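Side-chain contacts in CG14216 (Drosophila melanogaster, PDB 3P9Y), which dephosphorylates the C-terminal repeat domain of RNA polymerase II and probably takes part in RNA processing and transcription termination: residues R22-E25 / A26-F29; G62-Y65 / E66-Y69; E78-Q82 / N83-H87; L86-L89 / D90-R93. The protein carries 2 engineered substitutions. All coordinates share one frame; numbering follows the deposited sequence.

Interaction 1: residues R22-E25 / A26-F29; sequences RSME and AHNF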
loop_
_atom_site.group_PDB
_atom_site.type_symbol
_atom_site.label_atom_id
_atom_site.label_comp_id
_atom_site.label_asym_id
_atom_site.label_seq_id
_atom_site.Cartn_x
_atom_site.Cartn_y
_atom_site.Cartn_z
ATOM N N ARG A 22 -1.676 6.156 -1.844
ATOM C CA ARG A 22 -1.426 5.724 -0.469
ATOM C C ARG A 22 -0.403 4.592 -0.352
ATOM O O ARG A 22 0.488 4.646 0.496
ATOM C CB ARG A 22 -2.748 5.320 0.193
ATOM C CG ARG A 22 -3.686 6.499 0.470
ATOM C CD ARG A 22 -5.114 6.034 0.785
ATOM N NE ARG A 22 -5.727 5.348 -0.352
ATOM C CZ ARG A 22 -6.909 4.736 -0.321
ATOM N NH1 ARG A 22 -7.622 4.712 0.796
ATOM N NH2 ARG A 22 -7.376 4.148 -1.411
ATOM N N SER A 23 -0.524 3.567 -1.190
ATOM C CA SER A 23 0.387 2.428 -1.107
ATOM C C SER A 23 1.797 2.816 -1.538
ATOM O O SER A 23 2.773 2.259 -1.054
ATOM C CB SER A 23 -0.101 1.263 -1.970
ATOM O OG SER A 23 0.071 1.533 -3.350
ATOM N N MET A 24 1.903 3.771 -2.449
ATOM C CA MET A 24 3.204 4.155 -2.986
ATOM C C MET A 24 3.954 5.087 -2.039
ATOM O O MET A 24 5.174 5.036 -1.950
ATOM C CB MET A 24 3.038 4.796 -4.363
ATOM C CG MET A 24 2.565 3.802 -5.411
ATOM S SD MET A 24 3.696 2.401 -5.553
ATOM C CE MET A 24 4.939 3.100 -6.640
ATOM N N GLU A 25 3.218 5.935 -1.336
ATOM C CA GLU A 25 3.804 6.770 -0.304
ATOM C C GLU A 25 4.373 5.868 0.792
ATOM O O GLU A 25 5.503 6.064 1.253
ATOM C CB GLU A 25 2.737 7.697 0.270
ATOM C CG GLU A 25 3.279 8.860 1.060
ATOM C CD GLU A 25 3.964 9.886 0.181
ATOM O OE1 GLU A 25 5.183 10.068 0.345
ATOM O OE2 GLU A 25 3.293 10.496 -0.682
ATOM N N ALA A 26 3.592 4.865 1.193
ATOM C CA ALA A 26 4.039 3.902 2.195
ATOM C C ALA A 26 5.193 3.057 1.659
ATOM O O ALA A 26 6.122 2.726 2.397
ATOM C CB ALA A 26 2.885 3.000 2.627
ATOM N N HIS A 27 5.125 2.696 0.382
ATOM C CA HIS A 27 6.171 1.894 -0.236
ATOM C C HIS A 27 7.488 2.633 -0.081
ATOM O O HIS A 27 8.478 2.076 0.388
ATOM C CB HIS A 27 5.882 1.669 -1.725
ATOM C CG HIS A 27 6.808 0.687 -2.385
ATOM N ND1 HIS A 27 6.375 -0.230 -3.320
ATOM C CD2 HIS A 27 8.140 0.479 -2.247
ATOM C CE1 HIS A 27 7.397 -0.963 -3.727
ATOM N NE2 HIS A 27 8.480 -0.552 -3.092
ATOM N N ASN A 28 7.484 3.903 -0.473
ATOM C CA ASN A 28 8.693 4.709 -0.493
ATOM C C ASN A 28 9.297 4.859 0.898
ATOM O O ASN A 28 10.500 4.681 1.089
ATOM C CB ASN A 28 8.393 6.085 -1.081
ATOM C CG ASN A 28 9.614 6.971 -1.124
ATOM O OD1 ASN A 28 10.414 6.908 -2.054
ATOM N ND2 ASN A 28 9.771 7.795 -0.102
ATOM N N PHE A 29 8.450 5.171 1.870
ATOM C CA PHE A 29 8.909 5.395 3.232
ATOM C C PHE A 29 9.467 4.102 3.823
ATOM O O PHE A 29 10.581 4.081 4.338
ATOM C CB PHE A 29 7.754 5.928 4.088
ATOM C CG PHE A 29 8.198 6.676 5.309
ATOM C CD1 PHE A 29 8.326 8.058 5.283
ATOM C CD2 PHE A 29 8.482 6.005 6.484
ATOM C CE1 PHE A 29 8.733 8.752 6.415
ATOM C CE2 PHE A 29 8.890 6.694 7.616
ATOM C CZ PHE A 29 9.012 8.067 7.582
HETATM O O HOH W 1 6.823 8.529 1.532
#
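Residues Arg22 to Phe29 form regular alpha-helix, with the backbone nitrogens of Ala26, His27, Asn28 and Phe29 each bonded to the carbonyl oxygen four residues earlier; the straightest of these bonds, Ala26 N to Arg22 O, is 3.2 Å long at 164°. Glu25 curls back along the helix: CG stands anti to the backbone N (chi1 -164°) and the chain then bends at chi2, which brings the carboxylate near its own carbonyl. A water spans the two groups, donating to Glu25 O at 2.8 Å and to Glu25 OE1 at 2.5 Å. The same water accepts a weak bond from Asn28 ND2 one turn on. Met24 SD lies loosely beside the His27 ring, 5.2 Å from its centroid and oblique to it. The ring's ND1 is bonded to Ser39 on strand 36-41, while Glu25 OE2 forms a salt bridge with Arg91. Arg22, paired with Glu116, also gives NE to a modified side chain of the bound peptide. Its place is consistent with the CX5R signature of this phosphatase fold, the cysteine position being taken by Asp16, probably one of the engineered substitutions. The chemistry thus divides the helix: its first turn reaches the substrate, charge and a histidine hydrogen bond tie its flank to helix 85-95 and strand 36-41, and the water links carboxylate, carbonyl and amide within the helix.

Interaction 2: residues G62-Y65 / E66-Y69; sequences GTKY and EDIY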
loop_
_atom_site.group_PDB
_atom_site.type_symbol
_atom_site.label_atom_id
_atom_site.label_comp_id
_atom_site.label_asym_id
_atom_site.label_seq_id
_atom_site.Cartn_x
_atom_site.Cartn_y
_atom_site.Cartn_z
ATOM N N GLY A 62 -0.733 -2.512 -15.141
ATOM C CA GLY A 62 0.302 -2.867 -16.092
ATOM C C GLY A 62 0.717 -1.695 -16.962
ATOM O O GLY A 62 1.799 -1.709 -17.539
ATOM N N THR A 63 -0.142 -0.686 -17.071
ATOM C CA THR A 63 0.221 0.551 -17.754
ATOM C C THR A 63 1.353 1.221 -16.981
ATOM O O THR A 63 1.200 1.532 -15.804
ATOM C CB THR A 63 -0.964 1.542 -17.829
ATOM O OG1 THR A 63 -2.115 0.897 -18.388
ATOM C CG2 THR A 63 -0.605 2.750 -18.684
ATOM N N LYS A 64 2.489 1.433 -17.635
ATOM C CA LYS A 64 3.628 2.082 -16.994
ATOM C C LYS A 64 3.242 3.447 -16.431
ATOM O O LYS A 64 2.481 4.188 -17.053
ATOM C CB LYS A 64 4.773 2.257 -17.989
ATOM C CG LYS A 64 5.391 0.965 -18.492
ATOM C CD LYS A 64 6.542 1.273 -19.443
ATOM C CE LYS A 64 7.023 0.039 -20.181
ATOM N NZ LYS A 64 8.048 0.373 -21.207
ATOM N N TYR A 65 3.765 3.776 -15.254
ATOM C CA TYR A 65 3.545 5.094 -14.671
ATOM C C TYR A 65 4.027 6.165 -15.640
ATOM O O TYR A 65 3.450 7.243 -15.728
ATOM C CB TYR A 65 4.298 5.245 -13.346
ATOM C CG TYR A 65 3.775 4.388 -12.213
ATOM C CD1 TYR A 65 2.521 4.620 -11.658
ATOM C CD2 TYR A 65 4.543 3.359 -11.687
ATOM C CE1 TYR A 65 2.043 3.840 -10.616
ATOM C CE2 TYR A 65 4.075 2.574 -10.648
ATOM C CZ TYR A 65 2.823 2.821 -10.114
ATOM O OH TYR A 65 2.357 2.041 -9.078
ATOM N N GLU A 66 5.096 5.860 -16.364
ATOM C CA GLU A 66 5.684 6.812 -17.296
ATOM C C GLU A 66 4.710 7.145 -18.426
ATOM O O GLU A 66 4.632 8.290 -18.869
ATOM C CB GLU A 66 6.987 6.255 -17.870
ATOM C CG GLU A 66 7.664 7.185 -18.861
ATOM C CD GLU A 66 8.960 6.616 -19.404
ATOM O OE1 GLU A 66 9.291 5.459 -19.067
ATOM O OE2 GLU A 66 9.647 7.329 -20.167
ATOM N N ASP A 67 3.968 6.144 -18.888
ATOM C CA ASP A 67 3.011 6.348 -19.967
ATOM C C ASP A 67 1.779 7.108 -19.488
ATOM O O ASP A 67 1.221 7.915 -20.224
ATOM C CB ASP A 67 2.599 5.013 -20.582
ATOM C CG ASP A 67 3.701 4.400 -21.417
ATOM O OD1 ASP A 67 4.626 5.142 -21.803
ATOM O OD2 ASP A 67 3.644 3.183 -21.688
ATOM N N ILE A 68 1.352 6.850 -18.258
ATOM C CA ILE A 68 0.239 7.594 -17.684
ATOM C C ILE A 68 0.655 9.051 -17.528
ATOM O O ILE A 68 -0.131 9.961 -17.775
ATOM C CB ILE A 68 -0.189 7.013 -16.326
ATOM C CG1 ILE A 68 -0.689 5.575 -16.509
ATOM C CG2 ILE A 68 -1.264 7.883 -15.689
ATOM C CD1 ILE A 68 -1.018 4.863 -15.218
ATOM N N TYR A 69 1.906 9.254 -17.128
ATOM C CA TYR A 69 2.485 10.586 -16.977
ATOM C C TYR A 69 2.432 11.357 -18.294
ATOM O O TYR A 69 1.982 12.499 -18.336
ATOM C CB TYR A 69 3.940 10.460 -16.523
ATOM C CG TYR A 69 4.632 11.776 -16.252
ATOM C CD1 TYR A 69 4.855 12.208 -14.953
ATOM C CD2 TYR A 69 5.075 12.582 -17.294
ATOM C CE1 TYR A 69 5.494 13.405 -14.695
ATOM C CE2 TYR A 69 5.716 13.787 -17.046
ATOM C CZ TYR A 69 5.923 14.191 -15.742
ATOM O OH TYR A 69 6.560 15.385 -15.476
HETATM O O HOH W 2 2.362 1.063 -20.689
#
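Thr63 and Ile68 meet at about a right angle where the chain enters helix 65-82, the methyl Thr63 CG2 resting 3.6 Å from Ile68 CG1. Two torsions set up the meeting. Thr63 turns CG2 anti to its nitrogen, leaving OG1 to bond to Glu60 O, and Ile68 holds CG1 beside its own backbone N (chi1 -63°), where it also passes 3.5 Å from Lys64 O. Next to this apolar pair, the side chains of Lys64 and Asp67 slant across one another: Asp67 OD2 lies alongside the aliphatic part of the lysine, 4.0 Å from Lys64 CB, and the extended lysine chain then carries NZ to 5.2 Å from Asp67 OD2, too far for a salt bridge. A water joins the same carboxylate oxygen to the backbone, donating to Asp67 OD2 at 2.7 Å and accepting from Lys64 N. Since Lys64 is the N-cap, the negative group sits by the first turn, where it probably interacts favourably with the helix dipole. Lys64 O in turn accepts Ile68 N at 3.1 Å, and a weak bond from Asp67 N. Ile68 also packs on Met20 and Leu89, and an alanine here would probably leave the Thr63 methyl without its apolar mate and open a gap toward Leu89. Around the turn, Tyr65 bonds through OH to Asn19 O and touches Asn92, and Tyr69 lies on Leu86 and Leu89, so this helix start packs along helix 85-95.

Interaction 3: residues E78-Q82 / N83-H87; sequences EFYTQ and NGLLH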
loop_
_atom_site.group_PDB
_atom_site.type_symbol
_atom_site.label_atom_id
_atom_site.label_comp_id
_atom_site.label_asym_id
_atom_site.label_seq_id
_atom_site.Cartn_x
_atom_site.Cartn_y
_atom_site.Cartn_z
ATOM N N GLU A 78 -0.275 21.708 -17.283
ATOM C CA GLU A 78 -0.375 22.660 -16.183
ATOM C C GLU A 78 -1.384 22.213 -15.128
ATOM O O GLU A 78 -1.146 22.371 -13.932
ATOM C CB GLU A 78 -0.758 24.044 -16.705
ATOM C CG GLU A 78 -0.507 25.154 -15.700
ATOM C CD GLU A 78 -1.723 26.031 -15.476
ATOM O OE1 GLU A 78 -1.937 26.461 -14.323
ATOM O OE2 GLU A 78 -2.466 26.287 -16.449
ATOM N N PHE A 79 -2.507 21.659 -15.574
ATOM C CA PHE A 79 -3.562 21.226 -14.665
ATOM C C PHE A 79 -3.089 20.057 -13.810
ATOM O O PHE A 79 -3.321 20.021 -12.604
ATOM C CB PHE A 79 -4.811 20.817 -15.448
ATOM C CG PHE A 79 -5.932 20.312 -14.581
ATOM C CD1 PHE A 79 -6.755 21.198 -13.903
ATOM C CD2 PHE A 79 -6.168 18.953 -14.448
ATOM C CE1 PHE A 79 -7.789 20.740 -13.108
ATOM C CE2 PHE A 79 -7.201 18.488 -13.653
ATOM C CZ PHE A 79 -8.012 19.384 -12.982
ATOM N N TYR A 80 -2.417 19.104 -14.439
ATOM C CA TYR A 80 -1.974 17.914 -13.730
ATOM C C TYR A 80 -0.678 18.155 -12.964
ATOM O O TYR A 80 -0.207 17.279 -12.243
ATOM C CB TYR A 80 -1.848 16.738 -14.697
ATOM C CG TYR A 80 -3.198 16.276 -15.193
ATOM C CD1 TYR A 80 -4.097 15.666 -14.329
ATOM C CD2 TYR A 80 -3.584 16.473 -16.511
ATOM C CE1 TYR A 80 -5.339 15.251 -14.763
ATOM C CE2 TYR A 80 -4.826 16.060 -16.958
ATOM C CZ TYR A 80 -5.699 15.450 -16.079
ATOM O OH TYR A 80 -6.934 15.034 -16.512
ATOM N N THR A 81 -0.113 19.348 -13.111
ATOM C CA THR A 81 1.021 19.746 -12.291
ATOM C C THR A 81 0.510 20.360 -10.997
ATOM O O THR A 81 0.977 20.026 -9.909
ATOM C CB THR A 81 1.925 20.764 -13.014
ATOM O OG1 THR A 81 2.695 20.096 -14.020
ATOM C CG2 THR A 81 2.875 21.432 -12.032
ATOM N N GLN A 82 -0.467 21.249 -11.123
ATOM C CA GLN A 82 -0.974 21.996 -9.978
ATOM C C GLN A 82 -1.752 21.110 -9.009
ATOM O O GLN A 82 -1.751 21.357 -7.803
ATOM C CB GLN A 82 -1.856 23.153 -10.450
ATOM C CG GLN A 82 -1.093 24.236 -11.188
ATOM C CD GLN A 82 -0.046 24.899 -10.317
ATOM O OE1 GLN A 82 -0.288 25.182 -9.143
ATOM N NE2 GLN A 82 1.126 25.151 -10.890
ATOM N N ASN A 83 -2.413 20.084 -9.532
ATOM C CA ASN A 83 -3.178 19.182 -8.681
ATOM C C ASN A 83 -2.319 18.035 -8.136
ATOM O O ASN A 83 -2.781 17.249 -7.311
ATOM C CB ASN A 83 -4.400 18.640 -9.423
ATOM C CG ASN A 83 -4.037 17.636 -10.493
ATOM O OD1 ASN A 83 -2.867 17.310 -10.684
ATOM N ND2 ASN A 83 -5.046 17.135 -11.196
ATOM N N GLY A 84 -1.080 17.938 -8.612
ATOM C CA GLY A 84 -0.095 17.052 -8.013
ATOM C C GLY A 84 0.110 15.690 -8.659
ATOM O O GLY A 84 0.979 14.933 -8.227
ATOM N N LEU A 85 -0.665 15.371 -9.692
ATOM C CA LEU A 85 -0.626 14.033 -10.280
ATOM C C LEU A 85 0.690 13.719 -10.989
ATOM O O LEU A 85 1.165 12.591 -10.934
ATOM C CB LEU A 85 -1.794 13.827 -11.246
ATOM C CG LEU A 85 -3.200 13.961 -10.653
ATOM C CD1 LEU A 85 -4.229 13.337 -11.586
ATOM C CD2 LEU A 85 -3.281 13.319 -9.278
ATOM N N LEU A 86 1.280 14.700 -11.661
ATOM C CA LEU A 86 2.529 14.459 -12.377
ATOM C C LEU A 86 3.668 14.155 -11.403
ATOM O O LEU A 86 4.494 13.284 -11.663
ATOM C CB LEU A 86 2.881 15.638 -13.285
ATOM C CG LEU A 86 1.951 15.823 -14.493
ATOM C CD1 LEU A 86 2.454 16.927 -15.407
ATOM C CD2 LEU A 86 1.805 14.520 -15.271
ATOM N N HIS A 87 3.703 14.855 -10.275
ATOM C CA HIS A 87 4.720 14.578 -9.268
ATOM C C HIS A 87 4.496 13.198 -8.661
ATOM O O HIS A 87 5.444 12.445 -8.458
ATOM C CB HIS A 87 4.727 15.629 -8.161
ATOM C CG HIS A 87 5.614 15.272 -7.009
ATOM N ND1 HIS A 87 6.978 15.123 -7.141
ATOM C CD2 HIS A 87 5.333 15.014 -5.709
ATOM C CE1 HIS A 87 7.500 14.798 -5.972
ATOM N NE2 HIS A 87 6.523 14.728 -5.086
HETATM O O HOH W 3 2.310 17.541 -10.055
#
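The amide of Asn83 is set against two aromatic rings, ND2 lying 3.5 Å from Phe79 CE2 and 3.6 Å from Tyr80 CD1. It approaches both obliquely, the amide plane turned about 60° from either ring. Its CG takes the crowded position between backbone N and carbonyl carbon (chi1 72°), folding the group back over the last helical turn, with OD1 still within reach of the amide two residues on. OD1 accepts Leu85 N at 3.1 Å, a nearly straight bond (169°) whose donor stands above the amide plane; this is an Asx turn. Leu85 CD1 comes to the edge of the Tyr80 ring, 3.6 Å from Tyr80 CD1, and Leu86 CG packs against Tyr80 CB. Leu85 also packs on an apolar side chain of the bound peptide. The rings hold each other as well: Phe79 CD2 sits over the centre of the Tyr80 ring, and Tyr80 OH is anchored by Asn57. Beneath these side chains the backbone changes course. Gly84, with positive phi, ends one helix and is the N-cap of the next, and its N bonds to Thr81 O. Leu86 N reaches back to Tyr80 O at 3.0 Å, while a water donates to Thr81 O and accepts from His87 N, bridging the two helix ends. The corner therefore joins helix 65-82 directly to helix 85-95, with the loop residue Met51 against both aromatic rings and Leu72 of the first helix lying against Tyr80 and Leu85.

Interaction 4: residues L86-L89 / D90-R93; sequences LHML and DRNR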
loop_
_atom_site.group_PDB
_atom_site.type_symbol
_atom_site.label_atom_id
_atom_site.label_comp_id
_atom_site.label_asym_id
_atom_site.label_seq_id
_atom_site.Cartn_x
_atom_site.Cartn_y
_atom_site.Cartn_z
ATOM N N LEU A 86 1.280 14.700 -11.661
ATOM C CA LEU A 86 2.529 14.459 -12.377
ATOM C C LEU A 86 3.668 14.155 -11.403
ATOM O O LEU A 86 4.494 13.284 -11.663
ATOM C CB LEU A 86 2.881 15.638 -13.285
ATOM C CG LEU A 86 1.951 15.823 -14.493
ATOM C CD1 LEU A 86 2.454 16.927 -15.407
ATOM C CD2 LEU A 86 1.805 14.520 -15.271
ATOM N N HIS A 87 3.703 14.855 -10.275
ATOM C CA HIS A 87 4.720 14.578 -9.268
ATOM C C HIS A 87 4.496 13.198 -8.661
ATOM O O HIS A 87 5.444 12.445 -8.458
ATOM C CB HIS A 87 4.727 15.629 -8.161
ATOM C CG HIS A 87 5.614 15.272 -7.009
ATOM N ND1 HIS A 87 6.978 15.123 -7.141
ATOM C CD2 HIS A 87 5.333 15.014 -5.709
ATOM C CE1 HIS A 87 7.500 14.798 -5.972
ATOM N NE2 HIS A 87 6.523 14.728 -5.086
ATOM N N MET A 88 3.241 12.868 -8.376
ATOM C CA MET A 88 2.910 11.554 -7.841
ATOM C C MET A 88 3.388 10.463 -8.790
ATOM O O MET A 88 4.006 9.490 -8.368
ATOM C CB MET A 88 1.401 11.424 -7.615
ATOM C CG MET A 88 0.962 10.043 -7.141
ATOM S SD MET A 88 -0.823 9.939 -6.863
ATOM C CE MET A 88 -1.015 11.098 -5.511
ATOM N N LEU A 89 3.099 10.634 -10.076
ATOM C CA LEU A 89 3.448 9.641 -11.078
ATOM C C LEU A 89 4.962 9.547 -11.241
ATOM O O LEU A 89 5.501 8.476 -11.502
ATOM C CB LEU A 89 2.784 9.984 -12.415
ATOM C CG LEU A 89 1.272 9.738 -12.446
ATOM C CD1 LEU A 89 0.587 10.619 -13.481
ATOM C CD2 LEU A 89 0.968 8.260 -12.693
ATOM N N ASP A 90 5.643 10.673 -11.073
ATOM C CA ASP A 90 7.096 10.709 -11.185
ATOM C C ASP A 90 7.732 9.957 -10.020
ATOM O O ASP A 90 8.666 9.185 -10.203
ATOM C CB ASP A 90 7.586 12.155 -11.194
ATOM C CG ASP A 90 9.084 12.255 -11.355
ATOM O OD1 ASP A 90 9.614 11.665 -12.321
ATOM O OD2 ASP A 90 9.731 12.918 -10.514
ATOM N N ARG A 91 7.214 10.188 -8.819
ATOM C CA ARG A 91 7.689 9.493 -7.633
ATOM C C ARG A 91 7.493 7.987 -7.816
ATOM O O ARG A 91 8.379 7.192 -7.497
ATOM C CB ARG A 91 6.939 10.001 -6.399
ATOM C CG ARG A 91 7.491 9.507 -5.064
ATOM C CD ARG A 91 6.932 8.141 -4.677
ATOM N NE ARG A 91 5.503 8.048 -4.968
ATOM C CZ ARG A 91 4.544 8.628 -4.249
ATOM N NH1 ARG A 91 4.854 9.352 -3.182
ATOM N NH2 ARG A 91 3.268 8.489 -4.602
ATOM N N ASN A 92 6.339 7.604 -8.358
ATOM C CA ASN A 92 6.018 6.196 -8.565
ATOM C C ASN A 92 6.968 5.544 -9.568
ATOM O O ASN A 92 7.438 4.426 -9.359
ATOM C CB ASN A 92 4.569 6.040 -9.044
ATOM C CG ASN A 92 3.553 6.477 -7.998
ATOM O OD1 ASN A 92 3.879 6.631 -6.822
ATOM N ND2 ASN A 92 2.316 6.674 -8.424
ATOM N N ARG A 93 7.249 6.253 -10.656
ATOM C CA ARG A 93 8.113 5.736 -11.709
ATOM C C ARG A 93 9.479 5.363 -11.145
ATOM O O ARG A 93 10.066 4.352 -11.530
ATOM C CB ARG A 93 8.282 6.774 -12.823
ATOM C CG ARG A 93 9.072 6.261 -14.021
ATOM C CD ARG A 93 9.697 7.396 -14.832
ATOM N NE ARG A 93 11.105 7.605 -14.485
ATOM C CZ ARG A 93 11.561 8.579 -13.699
ATOM N NH1 ARG A 93 10.734 9.467 -13.164
ATOM N NH2 ARG A 93 12.858 8.673 -13.451
#
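Helix 85-95, part of the substrate-binding side of the phosphatase, carries a cluster one turn long in which Met88 faces Arg91 and Asn92. Met88 CG lies 3.8 Å from Arg91 NH2, the two side chains crossing at a slant, and 3.9 Å from Asn92 ND2, with methionine and asparagine side by side and pointing the same way. Arg91 bends at chi2 and chi3, a fold that returns its guanidinium to the next residue: NE and NH2 grip Asn92 OD1 side-on, at 2.8 Å and 3.0 Å, both from one face of the amide. The oxygen lies almost exactly in the guanidinium plane, so the pair of bonds fixes the arginine's rotation, NH1 pointing to helix 22-32. Asn92 ND2 donates to Met20 O, which holds the amide from its other end. Backbone bonds from Asn92 N to Met88 O and from Arg93 N to Leu89 O run through the same turn. On another flank Asp90 and Arg93 form a salt bridge, OD1 to NH1 at 2.6 Å, the carboxylate meeting the guanidinium at its edge. A leucine in place of Asn92 would probably leave Arg91 NE and NH2 without their acceptor, set the guanidinium free to turn and remove the tie to Met20. Met88 also touches an apolar side chain of the bound peptide. Around the helix, Leu86 and Leu89 pack on Tyr69 and Leu72 of helix 65-82, and Arg91 and Asn92 on Met24 of helix 22-32.

How the interactions relate
Helix 85-95 connects the set. Interaction 4 shares Leu86 and His87 with interaction 3, their centres about 10 Å apart, and meets interaction 1 through the 3.2 Å salt bridge Glu25 OE2 to Arg91 NH1 and through Met24 CB, 3.2 Å from Asn92 OD1. Interaction 2 lies across the helical hairpin, its centre about 10 Å from that of interaction 4, with Ile68 CG2 3.8 Å from Leu89 CD2. It touches interaction 1 where Met24 CE lies 3.7 Å from Tyr65 OH, and meets Leu86 of interactions 3 and 4 through Tyr69; interactions 1 and 3 do not touch. The bound peptide touches Arg22, Leu85 and Met88, of interactions 1, 3 and 4.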